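PDB 4AKK: nitrate regulatory protein from Klebsiella oxytoca, which binds the leader RNA of the nasF operon in response to nitrate or nitrite and so prevents transcription from terminating early. Local coordinates for residues L208-G213 with L280-A285. Numbering follows the deposited sequence.
Sequences LGFARG and LRWFCA
F210 and W282 carry this contact alone, each sent from its own helix toward the other, at the level where the two backbones come to 8.0 Å between F210 CA and W282 CA. One long side of the phenyl ring, CD2 and CE2, lies over one face of the indole, displaced toward the rim. CE2 of F210 reaches CE3 of W282 at 3.7 Å and the fusion carbon CD2 of W282 at 3.8 Å, while CD2 of F210 sits 3.9 Å from CG of W282 and equally near its CB. The planes meet obliquely, at 51°, and the centroids of the phenyl and the five-membered ring are 5.4 Å apart. The two side chains run roughly at right angles to each other. In W282, CG is anti to the backbone N (chi1 168°), which swings the indole out obliquely from its helix, with one face to the phenyl. The touching atoms are all carbon, and both residues are buried. The one polar atom of the indole, NE1, gives its hydrogen to the carbonyl O of R203, about two turns earlier on helix 180-212, so a hydrogen bond joins the same two helices beside the apolar contact and should restrict rotation of the indole. L262 and A266 of helix 257-267 pack on W282 and F210 respectively, and F215 meets the F210 ring edge-to-face. Just beyond F210, helix 180-212 ends at G213, whose positive phi turns the chain out of the helix. This is aromatic helix-helix packing in the all-helical NIT nitrate-sensing domain, joining the last turn of helix 180-212 to the early turns of helix 277-312.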
ATOM      1  N   LEU A 208      14.612 -12.730 -26.880  1.00 38.59           N
ATOM      2  CA  LEU A 208      16.031 -12.785 -26.621  1.00 32.35           C
ATOM      3  C   LEU A 208      16.471 -14.228 -26.360  1.00 33.64           C
ATOM      4  O   LEU A 208      17.368 -14.747 -27.018  1.00 35.24           O
ATOM      5  CB  LEU A 208      16.354 -11.908 -25.411  1.00 38.40           C
ATOM      6  CG  LEU A 208      17.778 -12.000 -24.883  1.00 41.10           C
ATOM      7  CD1 LEU A 208      18.756 -11.586 -25.960  1.00 47.69           C
ATOM      8  CD2 LEU A 208      17.944 -11.142 -23.628  1.00 46.89           C
ATOM      9  N   GLY A 209      15.819 -14.883 -25.409  1.00 33.52           N
ATOM     10  CA  GLY A 209      16.151 -16.252 -25.069  1.00 33.54           C
ATOM     11  C   GLY A 209      16.039 -17.206 -26.248  1.00 39.56           C
ATOM     12  O   GLY A 209      16.918 -18.038 -26.465  1.00 39.93           O
ATOM     13  N   PHE A 210      14.949 -17.101 -27.004  1.00 33.78           N
ATOM     14  CA  PHE A 210      14.741 -17.995 -28.139  1.00 39.37           C
ATOM     15  C   PHE A 210      15.683 -17.661 -29.292  1.00 36.55           C
ATOM     16  O   PHE A 210      16.066 -18.534 -30.064  1.00 38.69           O
ATOM     17  CB  PHE A 210      13.278 -17.974 -28.608  1.00 32.92           C
ATOM     18  CG  PHE A 210      12.325 -18.670 -27.662  1.00 35.24           C
ATOM     19  CD1 PHE A 210      12.477 -20.019 -27.366  1.00 35.76           C
ATOM     20  CD2 PHE A 210      11.271 -17.976 -27.077  1.00 32.99           C
ATOM     21  CE1 PHE A 210      11.597 -20.662 -26.495  1.00 36.40           C
ATOM     22  CE2 PHE A 210      10.386 -18.613 -26.217  1.00 32.04           C
ATOM     23  CZ  PHE A 210      10.554 -19.955 -25.918  1.00 33.39           C
ATOM     24  N   ALA A 211      16.055 -16.395 -29.412  1.00 36.13           N
ATOM     25  CA  ALA A 211      16.982 -16.001 -30.455  1.00 38.25           C
ATOM     26  C   ALA A 211      18.382 -16.555 -30.167  1.00 45.39           C
ATOM     27  O   ALA A 211      19.107 -16.943 -31.091  1.00 43.39           O
ATOM     28  CB  ALA A 211      17.011 -14.494 -30.610  1.00 38.22           C
ATOM     29  N   ARG A 212      18.752 -16.603 -28.888  1.00 37.83           N
ATOM     30  CA  ARG A 212      20.048 -17.136 -28.474  1.00 38.63           C
ATOM     31  C   ARG A 212      20.088 -18.652 -28.545  1.00 40.07           C
ATOM     32  O   ARG A 212      21.156 -19.240 -28.649  1.00 47.37           O
ATOM     33  CB  ARG A 212      20.357 -16.744 -27.023  1.00 42.78           C
ATOM     34  CG  ARG A 212      20.687 -15.288 -26.810  1.00 42.76           C
ATOM     35  CD  ARG A 212      20.734 -14.954 -25.318  1.00 47.28           C
ATOM     36  NE  ARG A 212      21.205 -13.589 -25.104  1.00 48.61           N
ATOM     37  CZ  ARG A 212      21.193 -12.961 -23.936  1.00 47.22           C
ATOM     38  NH1 ARG A 212      20.717 -13.570 -22.858  1.00 44.40           N
ATOM     39  NH2 ARG A 212      21.654 -11.717 -23.850  1.00 44.70           N
ATOM     40  N   GLY A 213      18.925 -19.284 -28.450  1.00 40.20           N
ATOM     41  CA  GLY A 213      18.872 -20.728 -28.339  1.00 42.78           C
ATOM     42  C   GLY A 213      19.121 -21.188 -26.909  1.00 49.45           C
ATOM     43  O   GLY A 213      19.334 -22.377 -26.655  1.00 49.10           O
ATOM     44  N   LEU A 280      10.817 -15.856 -33.601  1.00 38.36           N
ATOM     45  CA  LEU A 280       9.817 -15.188 -34.433  1.00 33.80           C
ATOM     46  C   LEU A 280       8.413 -15.684 -34.129  1.00 31.31           C
ATOM     47  O   LEU A 280       7.465 -14.899 -34.063  1.00 30.13           O
ATOM     48  CB  LEU A 280      10.134 -15.386 -35.918  1.00 34.38           C
ATOM     49  CG  LEU A 280      11.353 -14.628 -36.437  1.00 38.27           C
ATOM     50  CD1 LEU A 280      11.573 -14.938 -37.920  1.00 36.48           C
ATOM     51  CD2 LEU A 280      11.164 -13.129 -36.210  1.00 32.88           C
ATOM     52  N   ARG A 281       8.282 -16.993 -33.942  1.00 34.02           N
ATOM     53  CA  ARG A 281       6.995 -17.592 -33.618  1.00 33.42           C
ATOM     54  C   ARG A 281       6.504 -16.982 -32.296  1.00 38.77           C
ATOM     55  O   ARG A 281       5.343 -16.584 -32.157  1.00 35.43           O
ATOM     56  CB  ARG A 281       7.166 -19.111 -33.499  1.00 39.54           C
ATOM     57  CG  ARG A 281       5.894 -19.929 -33.649  1.00 51.67           C
ATOM     58  CD  ARG A 281       5.479 -20.065 -35.110  1.00 64.19           C
ATOM     59  NE  ARG A 281       6.512 -20.698 -35.931  1.00 66.97           N
ATOM     60  CZ  ARG A 281       6.348 -21.042 -37.208  1.00 67.57           C
ATOM     61  NH1 ARG A 281       5.188 -20.817 -37.813  1.00 67.92           N
ATOM     62  NH2 ARG A 281       7.343 -21.614 -37.880  1.00 57.15           N
ATOM     63  N   TRP A 282       7.418 -16.893 -31.335  1.00 35.69           N
ATOM     64  CA  TRP A 282       7.130 -16.289 -30.037  1.00 35.75           C
ATOM     65  C   TRP A 282       6.726 -14.833 -30.218  1.00 30.68           C
ATOM     66  O   TRP A 282       5.670 -14.405 -29.755  1.00 33.29           O
ATOM     67  CB  TRP A 282       8.380 -16.384 -29.156  1.00 30.67           C
ATOM     68  CG  TRP A 282       8.335 -15.554 -27.898  1.00 34.39           C
ATOM     69  CD1 TRP A 282       8.870 -14.311 -27.710  1.00 30.32           C
ATOM     70  CD2 TRP A 282       7.748 -15.930 -26.651  1.00 30.46           C
ATOM     71  NE1 TRP A 282       8.648 -13.888 -26.424  1.00 33.02           N
ATOM     72  CE2 TRP A 282       7.961 -14.865 -25.751  1.00 33.36           C
ATOM     73  CE3 TRP A 282       7.067 -17.069 -26.204  1.00 31.87           C
ATOM     74  CZ2 TRP A 282       7.516 -14.902 -24.435  1.00 33.34           C
ATOM     75  CZ3 TRP A 282       6.621 -17.103 -24.893  1.00 39.56           C
ATOM     76  CH2 TRP A 282       6.848 -16.026 -24.024  1.00 38.68           C
ATOM     77  N   PHE A 283       7.569 -14.080 -30.908  1.00 32.20           N
ATOM     78  CA  PHE A 283       7.345 -12.650 -31.083  1.00 37.02           C
ATOM     79  C   PHE A 283       5.976 -12.368 -31.711  1.00 34.70           C
ATOM     80  O   PHE A 283       5.219 -11.517 -31.239  1.00 34.89           O
ATOM     81  CB  PHE A 283       8.464 -12.030 -31.937  1.00 30.58           C
ATOM     82  CG  PHE A 283       8.337 -10.539 -32.097  1.00 34.47           C
ATOM     83  CD1 PHE A 283       8.870  -9.676 -31.146  1.00 31.23           C
ATOM     84  CD2 PHE A 283       7.668  -9.998 -33.183  1.00 33.39           C
ATOM     85  CE1 PHE A 283       8.755  -8.302 -31.290  1.00 29.92           C
ATOM     86  CE2 PHE A 283       7.544  -8.623 -33.332  1.00 32.89           C
ATOM     87  CZ  PHE A 283       8.084  -7.776 -32.380  1.00 35.71           C
ATOM     88  N   CYS A 284       5.659 -13.108 -32.768  1.00 36.30           N
ATOM     89  CA  CYS A 284       4.430 -12.871 -33.516  1.00 35.45           C
ATOM     90  C   CYS A 284       3.207 -13.205 -32.694  1.00 34.95           C
ATOM     91  O   CYS A 284       2.255 -12.422 -32.651  1.00 32.85           O
ATOM     92  CB  CYS A 284       4.431 -13.646 -34.840  1.00 34.69           C
ATOM     93  SG  CYS A 284       5.639 -12.973 -36.029  1.00 49.45           S
ATOM     94  N   ALA A 285       3.231 -14.363 -32.038  1.00 31.20           N
ATOM     95  CA  ALA A 285       2.144 -14.710 -31.134  1.00 31.96           C
ATOM     96  C   ALA A 285       1.951 -13.625 -30.073  1.00 33.14           C
ATOM     97  O   ALA A 285       0.820 -13.235 -29.779  1.00 32.41           O
ATOM     98  CB  ALA A 285       2.394 -16.067 -30.486  1.00 37.07           C
TER